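Local coordinates for glyoxalase family protein (Listeria monocytogenes, PDB 2P7Q) that catalyses the hydration of the epoxide antibiotic fosfomycin with the help of a manganese ion, and so confers resistance to the drug, at residues Glu29-Ser34 and Phe46-Gly51; Ser40-Lys45 and Cys55-Asp60. The protein carries 1 engineered substitution. One frame throughout, in Å; residues are numbered along the deposited sequence.

Contact 1: Glu29-Ser34 and Phe46-Gly51; sequences EEIYSS and FFLIAG
Y32 and F46 lie side by side and point the same way where the antiparallel strands 29-33 and 44-49 pair through a classic beta bulge. The bulge puts both I31 and Y32 opposite F46. The carbonyl oxygen of F46 takes a nearly straight bond from I31 N at 2.8 Å and a weak one from Y32 N, while F46 N returns a bond to Y32 O. Y32 carries its CG anti to its own backbone N (chi1 171°), and Y32 reaches F46 with CD2, which stands over one face of the F46 ring, toward the rim, 3.4 Å from F46 CD1. The two planes are 39° apart, an oblique pairing. The F46 ring also meets W53 edge-to-face and comes within about 4 Å of the bound product, measured between nearest atoms.

The extra residue, I31, crosses F46 at about a right angle, its CG1 3.8 Å from F46 CB. Its other branch, CG2, meets CG of L48 at the same separation, again with the side chains crossed. I31 and L48 both pack on L124 of the second subunit, so this apolar patch belongs to the dimer contact. On the E29 side of the bulge, E29 and L48 exchange two backbone bonds. On the other face of the sheet, beside helix 15-26, E30 runs obliquely past F47 with its carboxylate turned 72° from the ring, and E30 CB sits 3.6 Å from F47 CD2.

Contact 2: Ser40-Lys45 and Cys55-Asp60; sequences SLSKEK and CIMEGD. With GG6 ([(1S,2S)-1,2-dihydroxypropyl]phosphonic acid), chain J.
M57 and E44 face each other as a non-hydrogen-bonded pair of the antiparallel strands 52-58 and 44-49, their side chains lying side by side and pointing toward the bound dihydroxypropylphosphonate. M57 is worth following outward. From CB, chi1 of -76° sets CG anti to the carbonyl carbon, where it lies against E44, 3.4 Å from OE1 and a little farther from CB. SD comes next, 3.6 Å from E44 OE1 and 3.9 Å from O4 of the phosphonate, so sulfur, carboxylate oxygen and phosphonate oxygen form a triangle, with E44 OE1 itself 3.9 Å from O4. There the chain bends (chi3 71°), and CE turns toward S42; its modelled approach to S42 OG is too short to be trusted, so the exact position of the methyl is doubtful. The second subunit adds Y67, which packs on the same methionine.

C55 lies on the pocket side too, its SG 3.6 Å from the phosphonate O3. Backbone bonds hold the strands together: K45 and I56 exchange two, and E58 N gives a third to K43 O. Away from the ligand, K43 and E58 also run side by side, and K43 NZ makes a 2.9 Å salt bridge to the syn lone pair of E58 OE1. The other carboxylate oxygen, OE2, accepts a bond from L15 N at the start of helix 15-26.

E44 is probably the proton acceptor in catalysis. With Y67 and the metal ligand Y108 of the other subunit, these residues surround the phosphonate in the shared active site of a glyoxalase-fold fosfomycin resistance enzyme.

How the contacts relate
From the N terminus, the chain passes strand 4-12 and helix 15-26 before entering strand 29-33. Contact 1 closes the connection from there to strand 44-49; contact 2 pairs the far ends of the next hairpin, whose tight turn at A50 and G51 brings strand 52-58 back along the other edge of strand 44-49. Their segments alternate, 29-34, 40-45, 46-51, 55-60, so the two contacts cross rather than nest. Strand 44-49 serves both, and together they assemble three neighbouring strands of a four-stranded mixed sheet, which strand 4-12 completes beside 52-58. The contacts also touch directly: S34 N is probably hydrogen-bonded to E44 O, and F46 CD2 packs 3.3 Å from C55 SG.

Contact 1: Glu29-Ser34 and Phe46-Gly51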
ATOM      1  N   GLU A  29      12.431  11.182   2.402  1.00 37.12           N
ATOM      2  CA  GLU A  29      12.682  12.365   3.211  1.00 31.14           C
ATOM      3  C   GLU A  29      12.106  12.201   4.602  1.00 37.58           C
ATOM      4  O   GLU A  29      10.899  12.382   4.797  1.00 39.32           O
ATOM      5  CB  GLU A  29      12.048  13.596   2.563  1.00 38.28           C
ATOM      6  CG  GLU A  29      12.264  14.896   3.335  1.00 39.43           C
ATOM      7  CD  GLU A  29      11.407  16.048   2.821  1.00 48.16           C
ATOM      8  OE1 GLU A  29      11.021  16.037   1.626  1.00 49.28           O
ATOM      9  OE2 GLU A  29      11.130  16.977   3.615  1.00 47.80           O
ATOM     10  N   GLU A  30      12.958  11.856   5.564  1.00 33.98           N
ATOM     11  CA  GLU A  30      12.501  11.699   6.938  1.00 36.99           C
ATOM     12  C   GLU A  30      11.960  13.054   7.383  1.00 35.61           C
ATOM     13  O   GLU A  30      12.596  14.078   7.173  1.00 38.62           O
ATOM     14  CB  GLU A  30      13.652  11.252   7.842  1.00 33.14           C
ATOM     15  CG  GLU A  30      13.285  11.127   9.311  1.00 39.67           C
ATOM     16  CD  GLU A  30      14.354  10.411  10.135  1.00 38.80           C
ATOM     17  OE1 GLU A  30      14.414  10.634  11.357  1.00 44.65           O
ATOM     18  OE2 GLU A  30      15.122   9.613   9.572  1.00 35.82           O
ATOM     19  N   ILE A  31      10.775  13.063   7.982  1.00 36.01           N
ATOM     20  CA  ILE A  31      10.169  14.312   8.409  1.00 36.08           C
ATOM     21  C   ILE A  31       9.788  14.262   9.870  1.00 37.54           C
ATOM     22  O   ILE A  31       9.405  15.273  10.456  1.00 39.15           O
ATOM     23  CB  ILE A  31       8.895  14.616   7.594  1.00 41.73           C
ATOM     24  CG1 ILE A  31       7.860  13.513   7.831  1.00 41.14           C
ATOM     25  CG2 ILE A  31       9.231  14.717   6.102  1.00 36.99           C
ATOM     26  CD1 ILE A  31       6.540  13.753   7.132  1.00 51.79           C
ATOM     27  N   TYR A  32       9.882  13.080  10.457  1.00 35.75           N
ATOM     28  CA  TYR A  32       9.525  12.935  11.854  1.00 37.97           C
ATOM     29  C   TYR A  32      10.120  11.685  12.474  1.00 36.57           C
ATOM     30  O   TYR A  32      10.095  10.609  11.879  1.00 30.28           O
ATOM     31  CB  TYR A  32       8.004  12.901  12.012  1.00 39.14           C
ATOM     32  CG  TYR A  32       7.586  12.546  13.410  1.00 44.73           C
ATOM     33  CD1 TYR A  32       7.597  13.504  14.426  1.00 51.26           C
ATOM     34  CD2 TYR A  32       7.285  11.229  13.750  1.00 42.47           C
ATOM     35  CE1 TYR A  32       7.328  13.155  15.748  1.00 49.65           C
ATOM     36  CE2 TYR A  32       7.015  10.872  15.068  1.00 50.42           C
ATOM     37  CZ  TYR A  32       7.044  11.840  16.060  1.00 49.34           C
ATOM     38  OH  TYR A  32       6.829  11.480  17.366  1.00 57.10           O
ATOM     39  N   SER A  33      10.656  11.845  13.681  1.00 41.44           N
ATOM     40  CA  SER A  33      11.257  10.743  14.422  1.00 42.70           C
ATOM     41  C   SER A  33      10.692  10.815  15.829  1.00 43.13           C
ATOM     42  O   SER A  33      10.592  11.898  16.393  1.00 45.54           O
ATOM     43  CB  SER A  33      12.779  10.900  14.461  1.00 40.18           C
ATOM     44  OG  SER A  33      13.404   9.736  14.973  1.00 41.34           O
ATOM     45  N   SER A  34      10.297   9.677  16.389  1.00 45.27           N
ATOM     46  CA  SER A  34       9.755   9.678  17.738  1.00 50.05           C
ATOM     47  C   SER A  34      10.863  10.093  18.697  1.00 62.71           C
ATOM     48  O   SER A  34      10.597  10.569  19.807  1.00 67.25           O
ATOM     49  CB  SER A  34       9.214   8.292  18.111  1.00 48.38           C
ATOM     50  OG  SER A  34      10.205   7.290  18.003  1.00 46.63           O
ATOM     51  N   PHE A  46       8.504   8.946  10.217  1.00 40.37           N
ATOM     52  CA  PHE A  46       7.627   9.283   9.106  1.00 39.75           C
ATOM     53  C   PHE A  46       8.469   9.820   7.958  1.00 42.70           C
ATOM     54  O   PHE A  46       9.366  10.635   8.168  1.00 41.55           O
ATOM     55  CB  PHE A  46       6.637  10.381   9.509  1.00 36.88           C
ATOM     56  CG  PHE A  46       5.741  10.021  10.660  1.00 37.78           C
ATOM     57  CD1 PHE A  46       4.961  11.003  11.267  1.00 32.88           C
ATOM     58  CD2 PHE A  46       5.660   8.710  11.129  1.00 41.30           C
ATOM     59  CE1 PHE A  46       4.108  10.683  12.326  1.00 39.23           C
ATOM     60  CE2 PHE A  46       4.807   8.376  12.189  1.00 40.22           C
ATOM     61  CZ  PHE A  46       4.033   9.364  12.788  1.00 36.40           C
ATOM     62  N   PHE A  47       8.180   9.386   6.738  1.00 43.33           N
ATOM     63  CA  PHE A  47       8.927   9.895   5.597  1.00 42.14           C
ATOM     64  C   PHE A  47       7.991  10.335   4.476  1.00 41.31           C
ATOM     65  O   PHE A  47       6.803  10.008   4.464  1.00 40.33           O
ATOM     66  CB  PHE A  47       9.882   8.830   5.046  1.00 34.45           C
ATOM     67  CG  PHE A  47      10.715   8.153   6.090  1.00 33.36           C
ATOM     68  CD1 PHE A  47      10.147   7.222   6.954  1.00 29.04           C
ATOM     69  CD2 PHE A  47      12.078   8.423   6.193  1.00 36.78           C
ATOM     70  CE1 PHE A  47      10.916   6.562   7.904  1.00 28.60           C
ATOM     71  CE2 PHE A  47      12.864   7.766   7.143  1.00 36.15           C
ATOM     72  CZ  PHE A  47      12.280   6.832   8.003  1.00 30.24           C
ATOM     73  N   LEU A  48       8.534  11.109   3.548  1.00 41.89           N
ATOM     74  CA  LEU A  48       7.788  11.540   2.377  1.00 38.12           C
ATOM     75  C   LEU A  48       8.503  10.870   1.219  1.00 40.69           C
ATOM     76  O   LEU A  48       9.714  11.058   1.037  1.00 38.26           O
ATOM     77  CB  LEU A  48       7.848  13.050   2.180  1.00 26.57           C
ATOM     78  CG  LEU A  48       6.997  13.923   3.088  1.00 34.50           C
ATOM     79  CD1 LEU A  48       7.225  15.375   2.712  1.00 31.81           C
ATOM     80  CD2 LEU A  48       5.523  13.553   2.937  1.00 36.05           C
ATOM     81  N   ILE A  49       7.767  10.060   0.466  1.00 37.75           N
ATOM     82  CA  ILE A  49       8.332   9.386  -0.685  1.00 34.95           C
ATOM     83  C   ILE A  49       7.458   9.767  -1.863  1.00 41.15           C
ATOM     84  O   ILE A  49       6.343   9.256  -2.006  1.00 45.99           O
ATOM     85  CB  ILE A  49       8.326   7.859  -0.516  1.00 35.08           C
ATOM     86  CG1 ILE A  49       9.223   7.454   0.652  1.00 33.98           C
ATOM     87  CG2 ILE A  49       8.811   7.196  -1.786  1.00 34.46           C
ATOM     88  CD1 ILE A  49       9.437   5.953   0.754  1.00 34.43           C
ATOM     89  N   ALA A  50       7.956  10.682  -2.691  1.00 41.03           N
ATOM     90  CA  ALA A  50       7.225  11.150  -3.859  1.00 33.23           C
ATOM     91  C   ALA A  50       5.789  11.468  -3.474  1.00 34.49           C
ATOM     92  O   ALA A  50       4.847  10.873  -3.992  1.00 37.34           O
ATOM     93  CB  ALA A  50       7.250  10.092  -4.944  1.00 35.36           C
ATOM     94  N   GLY A  51       5.631  12.396  -2.545  1.00 29.45           N
ATOM     95  CA  GLY A  51       4.300  12.775  -2.120  1.00 31.09           C
ATOM     96  C   GLY A  51       3.716  11.918  -1.018  1.00 28.50           C
ATOM     97  O   GLY A  51       3.176  12.433  -0.054  1.00 28.95           O
TER

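Contact 2: Ser40-Lys45 and Cys55-Asp60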
ATOM      1  N   SER A  40       7.384   8.523  23.949  1.00 79.64           N
ATOM      2  CA  SER A  40       6.690   8.240  22.702  1.00 75.75           C
ATOM      3  C   SER A  40       6.155   6.816  22.798  1.00 72.17           C
ATOM      4  O   SER A  40       6.892   5.899  23.153  1.00 71.39           O
ATOM      5  CB  SER A  40       7.649   8.359  21.517  1.00 77.35           C
ATOM      6  OG  SER A  40       6.957   8.201  20.289  1.00 81.29           O
ATOM      7  N   LEU A  41       4.873   6.638  22.495  1.00 69.41           N
ATOM      8  CA  LEU A  41       4.241   5.323  22.566  1.00 64.74           C
ATOM      9  C   LEU A  41       5.125   4.246  21.961  1.00 62.23           C
ATOM     10  O   LEU A  41       5.243   3.145  22.492  1.00 61.13           O
ATOM     11  CB  LEU A  41       2.888   5.347  21.858  1.00 64.70           C
ATOM     12  N   SER A  42       5.750   4.558  20.840  1.00 61.76           N
ATOM     13  CA  SER A  42       6.616   3.581  20.210  1.00 63.10           C
ATOM     14  C   SER A  42       7.661   4.241  19.343  1.00 60.71           C
ATOM     15  O   SER A  42       7.556   5.414  18.986  1.00 56.32           O
ATOM     16  CB  SER A  42       5.793   2.604  19.380  1.00 63.30           C
ATOM     17  OG  SER A  42       4.983   3.317  18.472  1.00 69.12           O
ATOM     18  N   LYS A  43       8.678   3.463  19.015  1.00 57.42           N
ATOM     19  CA  LYS A  43       9.772   3.943  18.205  1.00 57.26           C
ATOM     20  C   LYS A  43       9.305   3.985  16.750  1.00 53.13           C
ATOM     21  O   LYS A  43       8.978   2.954  16.165  1.00 47.39           O
ATOM     22  CB  LYS A  43      10.960   2.998  18.377  1.00 62.82           C
ATOM     23  CG  LYS A  43      12.292   3.610  18.015  1.00 63.24           C
ATOM     24  CD  LYS A  43      13.327   2.517  17.717  1.00 62.89           C
ATOM     25  CE  LYS A  43      14.391   2.400  18.814  1.00 59.49           C
ATOM     26  NZ  LYS A  43      15.306   1.248  18.481  1.00 48.31           N
ATOM     27  N   GLU A  44       9.271   5.176  16.166  1.00 51.77           N
ATOM     28  CA  GLU A  44       8.805   5.288  14.793  1.00 48.71           C
ATOM     29  C   GLU A  44       9.293   6.516  14.032  1.00 46.83           C
ATOM     30  O   GLU A  44       9.730   7.509  14.614  1.00 41.53           O
ATOM     31  CB  GLU A  44       7.280   5.271  14.781  1.00 49.21           C
ATOM     32  CG  GLU A  44       6.665   6.375  15.619  1.00 51.74           C
ATOM     33  CD  GLU A  44       5.166   6.496  15.432  1.00 56.01           C
ATOM     34  OE1 GLU A  44       4.447   5.494  15.626  1.00 54.96           O
ATOM     35  OE2 GLU A  44       4.704   7.604  15.096  1.00 59.96           O
ATOM     36  N   LYS A  45       9.202   6.432  12.711  1.00 46.73           N
ATOM     37  CA  LYS A  45       9.610   7.527  11.843  1.00 46.22           C
ATOM     38  C   LYS A  45       8.640   7.705  10.667  1.00 45.74           C
ATOM     39  O   LYS A  45       8.019   6.748  10.194  1.00 43.13           O
ATOM     40  CB  LYS A  45      11.038   7.285  11.341  1.00 47.10           C
ATOM     41  CG  LYS A  45      12.072   7.275  12.454  1.00 37.03           C
ATOM     42  CD  LYS A  45      13.460   6.972  11.938  1.00 39.54           C
ATOM     43  CE  LYS A  45      14.517   7.179  13.038  1.00 51.61           C
ATOM     44  NZ  LYS A  45      15.913   6.816  12.616  1.00 48.54           N
ATOM     45  N   CYS A  55       4.931   5.649   7.002  1.00 40.21           N
ATOM     46  CA  CYS A  55       5.247   5.539   8.418  1.00 36.21           C
ATOM     47  C   CYS A  55       5.878   4.193   8.733  1.00 37.13           C
ATOM     48  O   CYS A  55       5.421   3.155   8.263  1.00 39.38           O
ATOM     49  CB  CYS A  55       3.996   5.705   9.261  1.00 37.88           C
ATOM     50  SG  CYS A  55       3.299   7.345   9.198  1.00 54.93           S
ATOM     51  N   ILE A  56       6.935   4.224   9.535  1.00 41.70           N
ATOM     52  CA  ILE A  56       7.646   3.018   9.934  1.00 36.13           C
ATOM     53  C   ILE A  56       7.627   2.924  11.461  1.00 36.79           C
ATOM     54  O   ILE A  56       7.999   3.867  12.154  1.00 30.80           O
ATOM     55  CB  ILE A  56       9.105   3.057   9.426  1.00 37.48           C
ATOM     56  CG1 ILE A  56       9.130   3.272   7.908  1.00 36.16           C
ATOM     57  CG2 ILE A  56       9.810   1.758   9.759  1.00 34.90           C
ATOM     58  CD1 ILE A  56       8.492   2.136   7.094  1.00 32.42           C
ATOM     59  N   MET A  57       7.162   1.787  11.969  1.00 35.10           N
ATOM     60  CA  MET A  57       7.083   1.537  13.402  1.00 35.13           C
ATOM     61  C   MET A  57       7.848   0.272  13.726  1.00 39.63           C
ATOM     62  O   MET A  57       7.839  -0.678  12.945  1.00 42.83           O
ATOM     63  CB  MET A  57       5.637   1.349  13.840  1.00 41.19           C
ATOM     64  CG  MET A  57       4.835   2.616  13.943  1.00 48.42           C
ATOM     65  SD  MET A  57       3.207   2.252  14.622  1.00 51.31           S
ATOM     66  CE  MET A  57       3.612   1.877  16.305  1.00 42.82           C
ATOM     67  N   GLU A  58       8.494   0.246  14.886  1.00 40.92           N
ATOM     68  CA  GLU A  58       9.265  -0.926  15.280  1.00 44.34           C
ATOM     69  C   GLU A  58       8.374  -1.861  16.091  1.00 43.97           C
ATOM     70  O   GLU A  58       7.637  -1.426  16.976  1.00 41.15           O
ATOM     71  CB  GLU A  58      10.507  -0.494  16.087  1.00 43.34           C
ATOM     72  CG  GLU A  58      11.640  -1.533  16.143  1.00 45.49           C
ATOM     73  CD  GLU A  58      12.975  -0.954  16.644  1.00 48.25           C
ATOM     74  OE1 GLU A  58      13.022  -0.415  17.768  1.00 45.31           O
ATOM     75  OE2 GLU A  58      13.983  -1.042  15.908  1.00 44.88           O
ATOM     76  N   GLY A  59       8.428  -3.146  15.760  1.00 41.21           N
ATOM     77  CA  GLY A  59       7.621  -4.125  16.462  1.00 46.94           C
ATOM     78  C   GLY A  59       8.087  -5.520  16.111  1.00 54.32           C
ATOM     79  O   GLY A  59       8.901  -5.688  15.201  1.00 53.57           O
ATOM     80  N   ASP A  60       7.576  -6.521  16.820  1.00 60.47           N
ATOM     81  CA  ASP A  60       7.962  -7.908  16.577  1.00 68.73           C
ATOM     82  C   ASP A  60       7.103  -8.612  15.532  1.00 68.32           C
ATOM     83  O   ASP A  60       7.464  -9.681  15.042  1.00 65.91           O
ATOM     84  CB  ASP A  60       7.907  -8.713  17.875  1.00 81.03           C
ATOM     85  CG  ASP A  60       8.137 -10.201  17.646  1.00 92.50           C
ATOM     86  OD1 ASP A  60       9.287 -10.586  17.326  1.00 99.45           O
ATOM     87  OD2 ASP A  60       7.166 -10.983  17.770  1.00 95.88           O
TER
HETATM   88  O1  GG6 J1002      -2.886   6.075  11.793  1.00 29.81           O
HETATM   89  C2  GG6 J1002      -2.341   6.954  12.793  1.00 45.44           C
HETATM   90  C3  GG6 J1002      -3.459   7.329  13.817  1.00 41.27           C
HETATM   91  C1  GG6 J1002      -1.145   6.285  13.559  1.00 47.33           C
HETATM   92  O2  GG6 J1002      -1.504   5.101  14.296  1.00 55.24           O
HETATM   93  P   GG6 J1002       0.216   5.853  12.486  1.00 29.56           P
HETATM   94  O3  GG6 J1002       0.617   7.124  11.634  1.00 40.53           O
HETATM   95  O4  GG6 J1002       1.323   5.471  13.327  1.00 51.98           O
HETATM   96  O5  GG6 J1002      -0.144   4.662  11.529  1.00 37.61           O